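Local coordinates for jacalin (Artocarpus heterophyllus, PDB 1JAC), which binds D-galactose and the T-antigen disaccharide Gal-beta1,3-GalNAc as a plant lectin, and specifically recognises human serum IgA-1, at the methyl alpha-D-galactopyranoside site. Sequence-based numbering; all coordinates share one arbitrary frame.

The methyl alpha-D-galactopyranoside site. Residues 1, 78, 80, 121-123, 125. With AMG (methyl alpha-D-galactopyranoside), chain B.
Methyl alpha-D-galactopyranoside (AMG) sits in the carbohydrate pocket of the jacalin beta-prism fold, at the chain start, the 121-123 loop and the starts of strands 78-88 and 124-132. Its tight side is the O4, O6 and ring-oxygen edge. Asp125 points its carboxylate there, CG anti to its own carbonyl carbon (chi1 -57°). OD1 accepts from two hydroxyls. The axial AMG O4 reaches the syn lone pair of Asp125 OD1 at 2.8 Å. The primary hydroxyl AMG O6 meets Asp125 OD1, also at 2.8 Å, from above the carboxylate plane. Backbone amides close the same edge. Tyr122 N gives a nearly straight bond to the ring oxygen AMG O5 (3.0 Å, 169° at H). Trp123 N donates to AMG O6 at 2.9 Å, so this hydroxyl both gives and receives. The terminal amine, Gly1 N, donates to the hydroxyl AMG O3 at 2.8 Å. Its likely positive charge may favour the carboxylate form of Asp125.

Apolar packing fixes the faces. Tyr78 lays its ring over the sugar, with C5 above the rim of the ring face and Tyr78 CG 3.7 Å from AMG C5. Trp123 brings CE3 of its six-membered ring to 3.6 Å from AMG C6, while its face packs on Tyr122 CB. Tyr122 swings its ring under the aglycone. The methyl AMG C7 lies over the ring centre, 3.3 Å from the centroid of Tyr122.

The looser side is at O2, where the packing is slight. O1 and its methyl meet the tyrosine rings instead. The site is the lectin's galactose pocket. Asp125 accepts from the axial O4, which may underlie the preference for galactose.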
ATOM      1  N   GLY A   1     -19.736  25.149  -2.927  1.00 15.65           N
ATOM      2  CA  GLY A   1     -19.608  25.164  -1.452  1.00 12.95           C
ATOM      3  C   GLY A   1     -18.138  25.204  -1.106  1.00 13.61           C
ATOM      4  O   GLY A   1     -17.298  25.292  -1.995  1.00 17.72           O
ATOM      5  N   TYR A  78     -29.117  22.124  -7.028  1.00 14.17           N
ATOM      6  CA  TYR A  78     -27.849  21.467  -6.740  1.00 12.10           C
ATOM      7  C   TYR A  78     -27.957  19.968  -6.486  1.00 13.88           C
ATOM      8  O   TYR A  78     -28.843  19.502  -5.773  1.00 16.91           O
ATOM      9  CB  TYR A  78     -27.217  22.108  -5.510  1.00  8.27           C
ATOM     10  CG  TYR A  78     -27.197  23.602  -5.584  1.00  8.52           C
ATOM     11  CD1 TYR A  78     -26.156  24.271  -6.207  1.00  4.80           C
ATOM     12  CD2 TYR A  78     -28.229  24.348  -5.051  1.00 11.08           C
ATOM     13  CE1 TYR A  78     -26.143  25.633  -6.296  1.00  9.00           C
ATOM     14  CE2 TYR A  78     -28.231  25.730  -5.132  1.00 11.71           C
ATOM     15  CZ  TYR A  78     -27.183  26.369  -5.755  1.00 12.65           C
ATOM     16  OH  TYR A  78     -27.158  27.745  -5.816  1.00 17.26           O
ATOM     17  N   VAL A  80     -26.661  17.024  -4.567  1.00 11.79           N
ATOM     18  CA  VAL A  80     -25.959  16.851  -3.303  1.00 10.55           C
ATOM     19  C   VAL A  80     -26.103  15.421  -2.791  1.00 10.25           C
ATOM     20  O   VAL A  80     -26.772  14.600  -3.414  1.00 11.46           O
ATOM     21  CB  VAL A  80     -26.559  17.786  -2.231  1.00 11.57           C
ATOM     22  CG1 VAL A  80     -26.457  19.243  -2.678  1.00  9.70           C
ATOM     23  CG2 VAL A  80     -28.018  17.415  -1.967  1.00  3.71           C
ATOM     24  N   GLY A 121     -21.714  23.327   1.058  1.00  8.01           N
ATOM     25  CA  GLY A 121     -22.243  24.660   0.849  1.00  6.18           C
ATOM     26  C   GLY A 121     -23.360  24.658   1.866  1.00 10.48           C
ATOM     27  O   GLY A 121     -23.107  24.661   3.062  1.00 16.84           O
ATOM     28  N   TYR A 122     -24.602  24.636   1.406  1.00 12.90           N
ATOM     29  CA  TYR A 122     -25.740  24.552   2.310  1.00  6.95           C
ATOM     30  C   TYR A 122     -25.813  23.090   2.734  1.00  9.76           C
ATOM     31  O   TYR A 122     -26.167  22.780   3.866  1.00 11.05           O
ATOM     32  CB  TYR A 122     -27.028  24.877   1.578  1.00 10.00           C
ATOM     33  CG  TYR A 122     -27.403  26.322   1.499  1.00  4.94           C
ATOM     34  CD1 TYR A 122     -26.461  27.318   1.665  1.00  2.86           C
ATOM     35  CD2 TYR A 122     -28.718  26.688   1.214  1.00  5.74           C
ATOM     36  CE1 TYR A 122     -26.813  28.650   1.547  1.00 12.50           C
ATOM     37  CE2 TYR A 122     -29.088  28.003   1.090  1.00  9.34           C
ATOM     38  CZ  TYR A 122     -28.134  28.994   1.255  1.00 12.87           C
ATOM     39  OH  TYR A 122     -28.487  30.319   1.120  1.00 15.79           O
ATOM     40  N   TRP A 123     -25.510  22.191   1.797  1.00  7.96           N
ATOM     41  CA  TRP A 123     -25.520  20.756   2.061  1.00 10.18           C
ATOM     42  C   TRP A 123     -24.225  20.127   1.566  1.00 11.84           C
ATOM     43  O   TRP A 123     -23.435  20.795   0.903  1.00 19.29           O
ATOM     44  CB  TRP A 123     -26.705  20.102   1.339  1.00 15.17           C
ATOM     45  CG  TRP A 123     -27.996  20.742   1.680  1.00 15.45           C
ATOM     46  CD1 TRP A 123     -28.606  20.740   2.890  1.00 15.60           C
ATOM     47  CD2 TRP A 123     -28.765  21.620   0.837  1.00 16.18           C
ATOM     48  NE1 TRP A 123     -29.690  21.582   2.868  1.00 21.58           N
ATOM     49  CE2 TRP A 123     -29.805  22.133   1.632  1.00 17.87           C
ATOM     50  CE3 TRP A 123     -28.655  22.029  -0.491  1.00 16.94           C
ATOM     51  CZ2 TRP A 123     -30.738  23.039   1.130  1.00 12.27           C
ATOM     52  CZ3 TRP A 123     -29.584  22.934  -0.983  1.00 17.47           C
ATOM     53  CH2 TRP A 123     -30.610  23.427  -0.169  1.00 12.95           C
ATOM     54  N   ASP A 125     -22.031  18.603  -0.840  1.00  3.98           N
ATOM     55  CA  ASP A 125     -22.070  18.504  -2.294  1.00  4.40           C
ATOM     56  C   ASP A 125     -21.531  17.193  -2.800  1.00  4.76           C
ATOM     57  O   ASP A 125     -22.071  16.609  -3.732  1.00  6.83           O
ATOM     58  CB  ASP A 125     -21.296  19.649  -2.909  1.00  7.78           C
ATOM     59  CG  ASP A 125     -21.811  20.974  -2.454  1.00 13.50           C
ATOM     60  OD1 ASP A 125     -23.015  21.267  -2.670  1.00 17.82           O
ATOM     61  OD2 ASP A 125     -21.032  21.699  -1.814  1.00 17.67           O
TER
HETATM   62  C1  AMG B 200     -24.793  26.595  -1.704  1.00 24.84           C
HETATM   63  C2  AMG B 200     -23.514  26.753  -2.453  1.00 24.51           C
HETATM   64  C3  AMG B 200     -23.465  25.853  -3.728  1.00 27.36           C
HETATM   65  C4  AMG B 200     -23.782  24.378  -3.363  1.00 23.34           C
HETATM   66  C5  AMG B 200     -25.116  24.298  -2.646  1.00 21.12           C
HETATM   67  C6  AMG B 200     -25.618  22.910  -2.224  1.00 17.33           C
HETATM   68  C7  AMG B 200     -27.275  27.155  -1.835  1.00 17.15           C
HETATM   69  O1  AMG B 200     -25.896  27.338  -2.297  1.00 22.04           O
HETATM   70  O2  AMG B 200     -23.236  28.060  -2.847  1.00 25.72           O
HETATM   71  O3  AMG B 200     -22.069  26.015  -4.116  1.00 30.77           O
HETATM   72  O4  AMG B 200     -22.735  24.082  -2.456  1.00 21.74           O
HETATM   73  O5  AMG B 200     -24.976  25.134  -1.480  1.00 25.76           O
HETATM   74  O6  AMG B 200     -24.940  22.550  -1.045  1.00 12.38           O